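Local coordinates for flagellar hook-associated protein (Burkholderia pseudomallei, PDB 4UT1), which probably serves as a structural protein of the bacterial flagellum, forming part of the junction between the hook and the filament, at residues T180-Q185 against D208-K213; N228-L233 against L239-A244; Q81-Q86 against V220-S225; S167-T172 against L260-K265. One frame throughout, in Å; residues are numbered along the deposited sequence.

Contact 1: residues T180-Q185 against D208-K213; sequences TSQIAQ and DLAVSK. With EDO (1,2-ethanediol), chain E.
Ile183 and Ala210 sit nearest each other where two helices run nearly antiparallel, the axes of 180-185 and 208-213 lying 9.3 Å apart at an angle of 158°. Ile183 carries the contact from its side. Its CG1 rests on the methyl of Ala210, with CG1 of Ile183 3.6 Å from CB of Ala210. One bond further out, CD1 of Ile183 reaches CG2 of Val211 at 3.8 Å. The two side chains cross there at about a right angle. Ile183 holds CG1 opposite its own carbonyl carbon (chi1 -68°) and is extended beyond it (chi2 162°), which carries CD1 past Ala210 to Val211. Gln182 lines the edge of the contact.

Polar groups work within the helix 180-185 or face other partners. NE2 of Gln185 donates to OG of Ser181 at 3.0 Å, and OG lies close to the amide plane of Gln185. A second bond from NE2 of Gln185 to O of Ser181 is weak. OG1 of Thr180 has several partners: O of Ile176 and O of Asn177 in its own helix, and O2 of a 1,2-ethanediol molecule, probably from the crystallisation liquor. Which of them takes its proton is not settled. Strand 238-241 packs against this helix too, with Val240 touching both Thr180 and Ile183. Segment 180-185 falls in a predicted coiled coil.

The small Ala210 probably helps helix 201-215 approach helix 134-193. Helix meets helix here through carbon-to-carbon packing. The contact is buried, so the hydrophobic effect probably supplies most of its stability.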
loop_
_atom_site.group_PDB
_atom_site.type_symbol
_atom_site.label_atom_id
_atom_site.label_comp_id
_atom_site.label_asym_id
_atom_site.label_seq_id
_atom_site.Cartn_x
_atom_site.Cartn_y
_atom_site.Cartn_z
ATOM N N THR A 180 -15.011 19.079 -32.139
ATOM C CA THR A 180 -14.401 20.397 -32.247
ATOM C C THR A 180 -14.181 20.759 -33.715
ATOM O O THR A 180 -14.443 21.888 -34.122
ATOM C CB THR A 180 -13.080 20.468 -31.470
ATOM O OG1 THR A 180 -12.179 19.456 -31.952
ATOM C CG2 THR A 180 -13.346 20.241 -29.981
ATOM N N SER A 181 -13.709 19.800 -34.506
ATOM C CA SER A 181 -13.580 19.998 -35.940
ATOM C C SER A 181 -14.928 20.355 -36.572
ATOM O O SER A 181 -15.000 21.232 -37.432
ATOM C CB SER A 181 -12.998 18.749 -36.602
ATOM O OG SER A 181 -13.005 18.894 -38.010
ATOM N N GLN A 182 -15.994 19.688 -36.137
ATOM C CA GLN A 182 -17.334 19.950 -36.664
ATOM C C GLN A 182 -17.792 21.364 -36.363
ATOM O O GLN A 182 -18.390 22.032 -37.211
ATOM C CB GLN A 182 -18.358 18.974 -36.084
ATOM C CG GLN A 182 -18.211 17.549 -36.525
ATOM C CD GLN A 182 -19.227 16.650 -35.835
ATOM O OE1 GLN A 182 -20.292 17.110 -35.422
ATOM N NE2 GLN A 182 -18.892 15.371 -35.686
ATOM N N ILE A 183 -17.510 21.813 -35.149
ATOM C CA ILE A 183 -17.907 23.137 -34.707
ATOM C C ILE A 183 -17.113 24.231 -35.444
ATOM O O ILE A 183 -17.678 25.257 -35.836
ATOM C CB ILE A 183 -17.735 23.277 -33.180
ATOM C CG1 ILE A 183 -18.756 22.376 -32.457
ATOM C CG2 ILE A 183 -17.890 24.730 -32.750
ATOM C CD1 ILE A 183 -18.413 22.081 -31.000
ATOM N N ALA A 184 -15.815 24.014 -35.652
ATOM C CA ALA A 184 -15.032 24.959 -36.463
ATOM C C ALA A 184 -15.592 25.005 -37.889
ATOM O O ALA A 184 -15.731 26.086 -38.467
ATOM C CB ALA A 184 -13.561 24.575 -36.488
ATOM N N GLN A 185 -15.898 23.832 -38.445
ATOM C CA GLN A 185 -16.460 23.737 -39.797
ATOM C C GLN A 185 -17.774 24.507 -39.886
ATOM O O GLN A 185 -18.034 25.206 -40.869
ATOM C CB GLN A 185 -16.677 22.274 -40.205
ATOM C CG GLN A 185 -15.418 21.529 -40.665
ATOM C CD GLN A 185 -15.669 20.052 -40.959
ATOM O OE1 GLN A 185 -16.312 19.708 -41.947
ATOM N NE2 GLN A 185 -15.157 19.178 -40.101
ATOM N N ASP A 208 -25.096 23.606 -32.275
ATOM C CA ASP A 208 -25.540 23.470 -30.886
ATOM C C ASP A 208 -25.562 22.020 -30.420
ATOM O O ASP A 208 -25.191 21.726 -29.288
ATOM C CB ASP A 208 -26.928 24.084 -30.706
ATOM C CG ASP A 208 -26.889 25.591 -30.638
ATOM O OD1 ASP A 208 -26.018 26.130 -29.929
ATOM O OD2 ASP A 208 -27.729 26.237 -31.297
ATOM N N LEU A 209 -26.014 21.122 -31.288
ATOM C CA LEU A 209 -26.018 19.701 -30.970
ATOM C C LEU A 209 -24.593 19.194 -30.801
ATOM O O LEU A 209 -24.327 18.319 -29.973
ATOM C CB LEU A 209 -26.734 18.902 -32.055
ATOM C CG LEU A 209 -26.617 17.381 -31.933
ATOM C CD1 LEU A 209 -27.081 16.904 -30.556
ATOM C CD2 LEU A 209 -27.403 16.688 -33.037
ATOM N N ALA A 210 -23.676 19.745 -31.592
ATOM C CA ALA A 210 -22.271 19.372 -31.491
ATOM C C ALA A 210 -21.716 19.793 -30.134
ATOM O O ALA A 210 -21.033 19.014 -29.470
ATOM C CB ALA A 210 -21.463 19.997 -32.627
ATOM N N VAL A 211 -22.021 21.019 -29.716
ATOM C CA VAL A 211 -21.567 21.510 -28.418
ATOM C C VAL A 211 -22.130 20.651 -27.290
ATOM O O VAL A 211 -21.449 20.387 -26.289
ATOM C CB VAL A 211 -21.975 22.973 -28.184
ATOM C CG1 VAL A 211 -21.739 23.364 -26.731
ATOM C CG2 VAL A 211 -21.212 23.901 -29.129
ATOM N N SER A 212 -23.382 20.231 -27.451
ATOM C CA SER A 212 -24.037 19.377 -26.465
ATOM C C SER A 212 -23.263 18.091 -26.321
ATOM O O SER A 212 -22.790 17.755 -25.231
ATOM C CB SER A 212 -25.485 19.082 -26.861
ATOM O OG SER A 212 -26.030 18.041 -26.057
ATOM N N LYS A 213 -23.131 17.381 -27.436
ATOM C CA LYS A 213 -22.374 16.142 -27.474
ATOM C C LYS A 213 -20.986 16.342 -26.873
ATOM O O LYS A 213 -20.539 15.539 -26.061
ATOM C CB LYS A 213 -22.267 15.616 -28.908
ATOM C CG LYS A 213 -23.617 15.392 -29.606
ATOM C CD LYS A 213 -24.591 14.571 -28.766
ATOM C CE LYS A 213 -24.181 13.111 -28.669
ATOM N NZ LYS A 213 -25.259 12.273 -28.052
HETATM C C1 EDO E . -9.272 17.111 -34.928
HETATM O O1 EDO E . -10.249 16.667 -35.862
HETATM C C2 EDO E . -9.296 18.626 -34.776
HETATM O O2 EDO E . -10.257 19.051 -33.804
#

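Contact 2: residues N228-L233 against L239-A244; sequences NYSVFL and LVVGNA
O of Val231 accepts two backbone N-H groups, from Leu239 N at 2.6 Å and from Val240 N at 3.0 Å. Both donors come from the same face of its carbonyl plane. Two successive residues thus face Val231 alone, which is a classic beta bulge. Val231 N returns a bond to Val240 O at 2.7 Å, making Val231 and Val240 an antiparallel hydrogen-bonded pair. CA of Ser230 adds a CH...O contact to the same oxygen, Val240 O, at 3.2 Å.

The side chains of Val231 and Val240 lie on one face of the sheet. CG2 of Val231 meets CB of Val240 at 3.8 Å. Val240 turns CG1 away from its backbone N (chi1 175°), which sets this methyl against O of Tyr229 at 3.3 Å. Leu233 and Leu239 cross at about a right angle, with CD2 of Leu233 3.9 Å from CD1 of Leu239. At the other end, ND2 of Asn228 lies over CA of Gly242. Gly242 is the second residue of the type II' turn from Val241 to Ala244, the position where phi is positive.

The hairpin lies between strands 220-225 and 244-252 in an antiparallel sheet. From helix 134-193, ND2 of Asn187 is hydrogen-bonded to O of Tyr229 and O of Gly242. Helix 201-215 meets Val231 through Leu214, and its Asp208 is hydrogen-bonded to the hydroxyl of Tyr229.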
loop_
_atom_site.group_PDB
_atom_site.type_symbol
_atom_site.label_atom_id
_atom_site.label_comp_id
_atom_site.label_asym_id
_atom_site.label_seq_id
_atom_site.Cartn_x
_atom_site.Cartn_y
_atom_site.Cartn_z
ATOM N N ASN A 228 -19.573 33.659 -34.332
ATOM C CA ASN A 228 -18.757 32.460 -34.153
ATOM C C ASN A 228 -18.952 31.846 -32.767
ATOM O O ASN A 228 -19.354 32.529 -31.828
ATOM C CB ASN A 228 -17.267 32.768 -34.351
ATOM C CG ASN A 228 -16.847 32.774 -35.812
ATOM O OD1 ASN A 228 -17.528 32.225 -36.680
ATOM N ND2 ASN A 228 -15.702 33.388 -36.087
ATOM N N TYR A 229 -18.670 30.551 -32.659
ATOM C CA TYR A 229 -18.504 29.899 -31.362
ATOM C C TYR A 229 -17.019 29.666 -31.096
ATOM O O TYR A 229 -16.403 28.825 -31.744
ATOM C CB TYR A 229 -19.225 28.541 -31.308
ATOM C CG TYR A 229 -20.722 28.543 -31.064
ATOM C CD1 TYR A 229 -21.443 29.725 -30.962
ATOM C CD2 TYR A 229 -21.412 27.337 -30.932
ATOM C CE1 TYR A 229 -22.814 29.705 -30.742
ATOM C CE2 TYR A 229 -22.772 27.305 -30.711
ATOM C CZ TYR A 229 -23.472 28.491 -30.614
ATOM O OH TYR A 229 -24.834 28.458 -30.397
ATOM N N SER A 230 -16.429 30.394 -30.158
ATOM C CA SER A 230 -15.143 29.957 -29.635
ATOM C C SER A 230 -15.409 28.962 -28.506
ATOM O O SER A 230 -16.309 29.172 -27.703
ATOM C CB SER A 230 -14.307 31.133 -29.144
ATOM O OG SER A 230 -13.790 31.866 -30.241
ATOM N N VAL A 231 -14.646 27.877 -28.458
ATOM C CA VAL A 231 -14.867 26.853 -27.432
ATOM C C VAL A 231 -13.593 26.572 -26.663
ATOM O O VAL A 231 -12.519 26.406 -27.249
ATOM C CB VAL A 231 -15.400 25.534 -28.033
ATOM C CG1 VAL A 231 -15.762 24.554 -26.913
ATOM C CG2 VAL A 231 -16.604 25.798 -28.907
ATOM N N PHE A 232 -13.725 26.513 -25.340
ATOM C CA PHE A 232 -12.592 26.304 -24.456
ATOM C C PHE A 232 -12.891 25.208 -23.447
ATOM O O PHE A 232 -14.027 25.078 -22.981
ATOM C CB PHE A 232 -12.240 27.582 -23.697
ATOM C CG PHE A 232 -11.867 28.732 -24.577
ATOM C CD1 PHE A 232 -12.845 29.517 -25.161
ATOM C CD2 PHE A 232 -10.534 29.041 -24.799
ATOM C CE1 PHE A 232 -12.496 30.590 -25.973
ATOM C CE2 PHE A 232 -10.178 30.105 -25.603
ATOM C CZ PHE A 232 -11.159 30.883 -26.190
ATOM N N LEU A 233 -11.869 24.428 -23.124
ATOM C CA LEU A 233 -11.936 23.537 -21.967
ATOM C C LEU A 233 -12.052 24.397 -20.725
ATOM O O LEU A 233 -11.529 25.512 -20.690
ATOM C CB LEU A 233 -10.703 22.636 -21.888
ATOM C CG LEU A 233 -10.683 21.467 -22.876
ATOM C CD1 LEU A 233 -9.338 20.772 -22.844
ATOM C CD2 LEU A 233 -11.806 20.477 -22.591
ATOM N N LEU A 239 -10.417 24.929 -27.728
ATOM C CA LEU A 239 -10.764 23.789 -28.565
ATOM C C LEU A 239 -11.193 24.255 -29.950
ATOM O O LEU A 239 -10.877 23.626 -30.961
ATOM C CB LEU A 239 -11.885 22.975 -27.935
ATOM C CG LEU A 239 -11.532 22.255 -26.630
ATOM C CD1 LEU A 239 -12.718 21.418 -26.241
ATOM C CD2 LEU A 239 -10.267 21.401 -26.784
ATOM N N VAL A 240 -11.942 25.350 -29.971
ATOM C CA VAL A 240 -12.363 25.978 -31.225
ATOM C C VAL A 240 -12.153 27.476 -31.133
ATOM O O VAL A 240 -12.538 28.111 -30.151
ATOM C CB VAL A 240 -13.843 25.716 -31.555
ATOM C CG1 VAL A 240 -14.249 26.509 -32.807
ATOM C CG2 VAL A 240 -14.110 24.235 -31.746
ATOM N N VAL A 241 -11.532 28.039 -32.163
ATOM C CA VAL A 241 -11.396 29.479 -32.290
ATOM C C VAL A 241 -11.719 29.827 -33.731
ATOM O O VAL A 241 -10.933 29.520 -34.626
ATOM C CB VAL A 241 -9.984 29.969 -31.943
ATOM C CG1 VAL A 241 -9.837 31.448 -32.276
ATOM C CG2 VAL A 241 -9.669 29.706 -30.480
ATOM N N GLY A 242 -12.884 30.428 -33.945
ATOM C CA GLY A 242 -13.376 30.710 -35.288
ATOM C C GLY A 242 -13.493 29.448 -36.124
ATOM O O GLY A 242 -14.184 28.500 -35.744
ATOM N N ASN A 243 -12.799 29.416 -37.258
ATOM C CA ASN A 243 -12.894 28.271 -38.162
ATOM C C ASN A 243 -11.698 27.345 -38.053
ATOM O O ASN A 243 -11.456 26.528 -38.939
ATOM C CB ASN A 243 -13.075 28.749 -39.624
ATOM C CG ASN A 243 -11.934 29.643 -40.102
ATOM O OD1 ASN A 243 -10.854 29.666 -39.509
ATOM N ND2 ASN A 243 -12.171 30.377 -41.189
ATOM N N ALA A 244 -10.958 27.459 -36.943
ATOM C CA ALA A 244 -9.881 26.536 -36.621
ATOM C C ALA A 244 -10.233 25.730 -35.360
ATOM O O ALA A 244 -10.930 26.216 -34.473
ATOM C CB ALA A 244 -8.566 27.284 -36.418
#

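Contact 3: residues Q81-Q86 against V220-S225; sequences QLNAAQ and VQVVQS
Asn83 carries this contact with Val220 and Val222, and its side chain points from helix 80-106 toward strand 220-225. CB of Asn83 comes first, 4.2 Å from O of Val220. CG stands opposite the carbonyl carbon of Asn83 (chi1 -68°), which helps bring the amide to Val222. OD1 of Asn83 packs against CG1 of Val211, on helix 201-215. At the tip, ND2 of Asn83 lies 3.7 Å from CG1 of Val222, and the two side chains cross at about a right angle. This is a polar nitrogen against a methyl, a packing contact only. The same ND2 has a weak hydrogen bond to OD1 of Asn80, at the start of the same helix.

The backbones are linked by water. A water molecule accepts from N of Val220 at 2.9 Å and gives a weak bond to O of Asn83 at 3.0 Å. It bridges the helix to the beginning of the strand.

Asn80 adds a direct tie, its ND2 being hydrogen-bonded to O of Val222. Helix 80-106 also packs against helix 593-630 through Leu82 and Ala85. The result is an alpha-beta packing in which a long helix lies beside an outermost strand of an antiparallel sheet.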
loop_
_atom_site.group_PDB
_atom_site.type_symbol
_atom_site.label_atom_id
_atom_site.label_comp_id
_atom_site.label_asym_id
_atom_site.label_seq_id
_atom_site.Cartn_x
_atom_site.Cartn_y
_atom_site.Cartn_z
ATOM N N GLN A 81 -25.183 27.378 -19.178
ATOM C CA GLN A 81 -25.741 26.778 -17.971
ATOM C C GLN A 81 -26.041 25.298 -18.212
ATOM O O GLN A 81 -25.673 24.445 -17.400
ATOM C CB GLN A 81 -26.994 27.538 -17.513
ATOM C CG GLN A 81 -26.672 28.767 -16.650
ATOM C CD GLN A 81 -27.906 29.445 -16.056
ATOM O OE1 GLN A 81 -28.930 29.620 -16.727
ATOM N NE2 GLN A 81 -27.802 29.847 -14.788
ATOM N N LEU A 82 -26.691 24.991 -19.327
ATOM C CA LEU A 82 -26.949 23.606 -19.678
ATOM C C LEU A 82 -25.637 22.851 -19.872
ATOM O O LEU A 82 -25.501 21.710 -19.428
ATOM C CB LEU A 82 -27.806 23.501 -20.939
ATOM C CG LEU A 82 -27.943 22.077 -21.485
ATOM C CD1 LEU A 82 -28.607 21.146 -20.458
ATOM C CD2 LEU A 82 -28.696 22.036 -22.809
ATOM N N ASN A 83 -24.676 23.486 -20.539
ATOM C CA ASN A 83 -23.370 22.875 -20.764
ATOM C C ASN A 83 -22.692 22.455 -19.471
ATOM O O ASN A 83 -22.170 21.347 -19.381
ATOM C CB ASN A 83 -22.442 23.825 -21.522
ATOM C CG ASN A 83 -22.894 24.062 -22.946
ATOM O OD1 ASN A 83 -23.577 23.227 -23.535
ATOM N ND2 ASN A 83 -22.512 25.206 -23.507
ATOM N N ALA A 84 -22.686 23.345 -18.483
ATOM C CA ALA A 84 -22.037 23.058 -17.209
ATOM C C ALA A 84 -22.757 21.933 -16.474
ATOM O O ALA A 84 -22.125 21.033 -15.924
ATOM C CB ALA A 84 -21.986 24.303 -16.345
ATOM N N ALA A 85 -24.082 21.995 -16.460
ATOM C CA ALA A 85 -24.875 20.977 -15.781
ATOM C C ALA A 85 -24.688 19.632 -16.472
ATOM O O ALA A 85 -24.468 18.609 -15.823
ATOM C CB ALA A 85 -26.346 21.378 -15.754
ATOM N N GLN A 86 -24.779 19.642 -17.798
ATOM C CA GLN A 86 -24.594 18.429 -18.573
ATOM C C GLN A 86 -23.222 17.812 -18.308
ATOM O O GLN A 86 -23.112 16.598 -18.120
ATOM C CB GLN A 86 -24.765 18.705 -20.073
ATOM C CG GLN A 86 -24.452 17.493 -20.941
ATOM C CD GLN A 86 -25.476 16.385 -20.793
ATOM O OE1 GLN A 86 -25.247 15.390 -20.094
ATOM N NE2 GLN A 86 -26.616 16.550 -21.447
ATOM N N VAL A 220 -16.609 22.129 -21.103
ATOM C CA VAL A 220 -16.339 23.177 -22.075
ATOM C C VAL A 220 -17.166 24.422 -21.813
ATOM O O VAL A 220 -18.292 24.350 -21.308
ATOM C CB VAL A 220 -16.621 22.701 -23.509
ATOM C CG1 VAL A 220 -15.714 21.528 -23.863
ATOM C CG2 VAL A 220 -18.092 22.335 -23.675
ATOM N N GLN A 221 -16.594 25.567 -22.160
ATOM C CA GLN A 221 -17.313 26.826 -22.138
ATOM C C GLN A 221 -17.228 27.466 -23.525
ATOM O O GLN A 221 -16.146 27.569 -24.114
ATOM C CB GLN A 221 -16.745 27.755 -21.076
ATOM C CG GLN A 221 -15.303 28.144 -21.327
ATOM C CD GLN A 221 -14.686 28.890 -20.164
ATOM O OE1 GLN A 221 -14.352 28.296 -19.138
ATOM N NE2 GLN A 221 -14.530 30.204 -20.317
ATOM N N VAL A 222 -18.375 27.869 -24.054
ATOM C CA VAL A 222 -18.416 28.502 -25.360
ATOM C C VAL A 222 -18.555 30.002 -25.182
ATOM O O VAL A 222 -19.123 30.467 -24.195
ATOM C CB VAL A 222 -19.573 27.977 -26.220
ATOM C CG1 VAL A 222 -19.914 26.554 -25.824
ATOM C CG2 VAL A 222 -20.793 28.882 -26.085
ATOM N N VAL A 223 -18.021 30.762 -26.129
ATOM C CA VAL A 223 -18.204 32.203 -26.110
ATOM C C VAL A 223 -18.513 32.721 -27.517
ATOM O O VAL A 223 -17.896 32.296 -28.497
ATOM C CB VAL A 223 -16.973 32.921 -25.546
ATOM C CG1 VAL A 223 -15.696 32.289 -26.076
ATOM C CG2 VAL A 223 -17.031 34.403 -25.880
ATOM N N GLN A 224 -19.489 33.620 -27.603
ATOM C CA GLN A 224 -19.855 34.253 -28.866
ATOM C C GLN A 224 -18.775 35.215 -29.353
ATOM O O GLN A 224 -18.051 35.809 -28.555
ATOM C CB GLN A 224 -21.182 34.998 -28.721
ATOM C CG GLN A 224 -22.404 34.098 -28.676
ATOM C CD GLN A 224 -22.766 33.552 -30.041
ATOM O OE1 GLN A 224 -22.170 33.932 -31.048
ATOM N NE2 GLN A 224 -23.747 32.657 -30.082
ATOM N N SER A 225 -18.676 35.365 -30.670
ATOM C CA SER A 225 -17.734 36.302 -31.275
ATOM C C SER A 225 -18.033 36.483 -32.765
ATOM O O SER A 225 -17.581 35.692 -33.594
ATOM C CB SER A 225 -16.294 35.820 -31.073
ATOM O OG SER A 225 -15.362 36.791 -31.516
HETATM O O HOH W 1 -19.406 22.043 -20.183
#

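Contact 4: residues S167-T172 against L260-K265; sequences SQLTDT and LTIVSK. With EDO (1,2-ethanediol), chain M; EDO (1,2-ethanediol), chain O.
Leu169 and Leu260 meet where a helix packs on an antiparallel sheet, with helix 167-172 running nearly parallel to strand 260-265 at 19°. The segment axes come within 8.7 Å.

The apolar contacts are loose. CD1 of Leu169 is 4.4 Å from CB of Leu260, and CD2 of Leu169 is 4.5 Å from CD1 of Ile262. CG of Leu169 stands opposite its carbonyl carbon (chi1 -70°) and the chain is extended (chi2 173°), which carries both methyls to the strand. Helix 287-322 also touches Leu169, through Leu292 and Arg296.

Two contacts mix polar and apolar atoms. CD1 of Leu169 lies 3.6 Å from O of Leu260. OG1 of Thr170 packs against CD1 of Leu260 at 3.4 Å. That hydroxyl is also hydrogen-bonded to Thr250 on the neighbouring strand 244-252. The O of Leu260 accepts from Arg296, and its N donates to OD1 of Asn166, on the same helix 134-193.

Hydrogen bonds within the helix come last. O of Gln168 takes both N and OG1 of Thr172, from opposite faces of its carbonyl plane. A 1,2-ethanediol molecule, probably from the crystallisation liquor, adds one from outside: its O1 donates to OG1 of Thr172 at 2.8 Å.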
loop_
_atom_site.group_PDB
_atom_site.type_symbol
_atom_site.label_atom_id
_atom_site.label_comp_id
_atom_site.label_asym_id
_atom_site.label_seq_id
_atom_site.Cartn_x
_atom_site.Cartn_y
_atom_site.Cartn_z
ATOM N N SER A 167 -8.098 3.233 -22.403
ATOM C CA SER A 167 -8.802 3.117 -23.679
ATOM C C SER A 167 -9.950 4.105 -23.791
ATOM O O SER A 167 -10.160 4.710 -24.853
ATOM C CB SER A 167 -9.299 1.691 -23.879
ATOM O OG SER A 167 -8.207 0.858 -24.226
ATOM N N GLN A 168 -10.680 4.292 -22.702
ATOM C CA GLN A 168 -11.809 5.216 -22.721
ATOM C C GLN A 168 -11.368 6.668 -22.836
ATOM O O GLN A 168 -12.031 7.470 -23.514
ATOM C CB GLN A 168 -12.677 5.023 -21.483
ATOM C CG GLN A 168 -13.504 3.736 -21.552
ATOM C CD GLN A 168 -14.358 3.526 -20.327
ATOM O OE1 GLN A 168 -14.211 2.528 -19.627
ATOM N NE2 GLN A 168 -15.259 4.455 -20.061
ATOM N N LEU A 169 -10.253 7.009 -22.193
ATOM C CA LEU A 169 -9.654 8.331 -22.381
ATOM C C LEU A 169 -9.356 8.577 -23.858
ATOM O O LEU A 169 -9.705 9.619 -24.400
ATOM C CB LEU A 169 -8.372 8.490 -21.550
ATOM C CG LEU A 169 -8.577 8.571 -20.037
ATOM C CD1 LEU A 169 -7.254 8.549 -19.308
ATOM C CD2 LEU A 169 -9.378 9.825 -19.662
ATOM N N THR A 170 -8.716 7.622 -24.518
ATOM C CA THR A 170 -8.392 7.797 -25.938
ATOM C C THR A 170 -9.647 7.900 -26.803
ATOM O O THR A 170 -9.739 8.765 -27.688
ATOM C CB THR A 170 -7.508 6.642 -26.456
ATOM O OG1 THR A 170 -6.277 6.640 -25.732
ATOM C CG2 THR A 170 -7.219 6.797 -27.953
ATOM N N ASP A 171 -10.622 7.033 -26.548
ATOM C CA ASP A 171 -11.874 7.089 -27.300
ATOM C C ASP A 171 -12.550 8.423 -27.084
ATOM O O ASP A 171 -13.090 9.006 -28.027
ATOM C CB ASP A 171 -12.822 5.962 -26.904
ATOM C CG ASP A 171 -12.400 4.632 -27.471
ATOM O OD1 ASP A 171 -11.504 4.631 -28.339
ATOM O OD2 ASP A 171 -12.964 3.595 -27.057
ATOM N N THR A 172 -12.481 8.918 -25.850
ATOM C CA THR A 172 -13.127 10.169 -25.507
ATOM C C THR A 172 -12.465 11.314 -26.278
ATOM O O THR A 172 -13.150 12.195 -26.811
ATOM C CB THR A 172 -13.070 10.446 -24.003
ATOM O OG1 THR A 172 -13.777 9.414 -23.302
ATOM C CG2 THR A 172 -13.710 11.792 -23.679
ATOM N N LEU A 260 -2.463 6.950 -19.128
ATOM C CA LEU A 260 -2.502 7.992 -20.140
ATOM C C LEU A 260 -2.993 9.309 -19.577
ATOM O O LEU A 260 -3.822 9.344 -18.666
ATOM C CB LEU A 260 -3.406 7.585 -21.312
ATOM C CG LEU A 260 -3.063 6.286 -22.022
ATOM C CD1 LEU A 260 -3.991 6.100 -23.225
ATOM C CD2 LEU A 260 -1.606 6.260 -22.439
ATOM N N THR A 261 -2.495 10.400 -20.152
ATOM C CA THR A 261 -2.932 11.721 -19.757
ATOM C C THR A 261 -3.343 12.453 -21.035
ATOM O O THR A 261 -3.100 11.961 -22.138
ATOM C CB THR A 261 -1.825 12.485 -18.999
ATOM O OG1 THR A 261 -2.333 13.741 -18.535
ATOM C CG2 THR A 261 -0.620 12.728 -19.900
ATOM N N ILE A 262 -3.995 13.599 -20.888
ATOM C CA ILE A 262 -4.438 14.372 -22.044
ATOM C C ILE A 262 -3.445 15.492 -22.366
ATOM O O ILE A 262 -2.914 16.151 -21.469
ATOM C CB ILE A 262 -5.826 14.979 -21.799
ATOM C CG1 ILE A 262 -6.774 13.923 -21.217
ATOM C CG2 ILE A 262 -6.376 15.588 -23.074
ATOM C CD1 ILE A 262 -6.947 12.717 -22.095
ATOM N N VAL A 263 -3.179 15.695 -23.651
ATOM C CA VAL A 263 -2.322 16.781 -24.070
ATOM C C VAL A 263 -2.977 17.511 -25.220
ATOM O O VAL A 263 -3.875 16.975 -25.889
ATOM C CB VAL A 263 -0.919 16.290 -24.510
ATOM C CG1 VAL A 263 -0.252 15.512 -23.385
ATOM C CG2 VAL A 263 -1.006 15.438 -25.777
ATOM N N SER A 264 -2.531 18.740 -25.434
ATOM C CA SER A 264 -2.900 19.474 -26.640
ATOM C C SER A 264 -1.694 19.561 -27.566
ATOM O O SER A 264 -0.568 19.763 -27.113
ATOM C CB SER A 264 -3.418 20.863 -26.294
ATOM O OG SER A 264 -2.408 21.639 -25.680
ATOM N N LYS A 265 -1.938 19.389 -28.861
ATOM C CA LYS A 265 -0.873 19.375 -29.852
ATOM C C LYS A 265 -0.908 20.632 -30.715
ATOM O O LYS A 265 -0.248 20.700 -31.750
ATOM C CB LYS A 265 -0.975 18.124 -30.729
ATOM C CG LYS A 265 -1.003 16.818 -29.940
ATOM C CD LYS A 265 -0.687 15.615 -30.821
ATOM C CE LYS A 265 0.755 15.653 -31.312
ATOM N NZ LYS A 265 1.738 15.625 -30.186
HETATM C C1 EDO M . -16.408 8.044 -25.340
HETATM O O1 EDO M . -16.340 8.668 -24.051
HETATM C C2 EDO M . -16.489 6.532 -25.179
HETATM O O2 EDO M . -15.560 6.096 -24.176
HETATM C C1 EDO O . 0.317 16.871 -16.654
HETATM O O1 EDO O . 1.634 16.317 -16.577
HETATM C C2 EDO O . -0.679 15.724 -16.741
HETATM O O2 EDO O . -1.323 15.755 -18.025
#

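How the contacts relate
Contacts 1, 2 and 3 cluster at one end of the elongated chain, their centres 9 to 12 Å apart. Contact 4 lies about 19 to 21 Å from each of them, measured between centres. Contacts 1 and 4 share helix 134-193. Contacts 2, 3 and 4 all reach one six-stranded antiparallel sheet, in which 220-225 and 228-233 are neighbours. Along the chain, contacts 1 and 2 both lie within the span of contact 4. Contact 1 also falls within that of contact 3, and the spans of 3 and 4 cross. Val211 joins contact 1 to contact 3. Together they pack one antiparallel sheet against helices 80-106, 134-193 and 201-215, joining chain parts far apart in sequence.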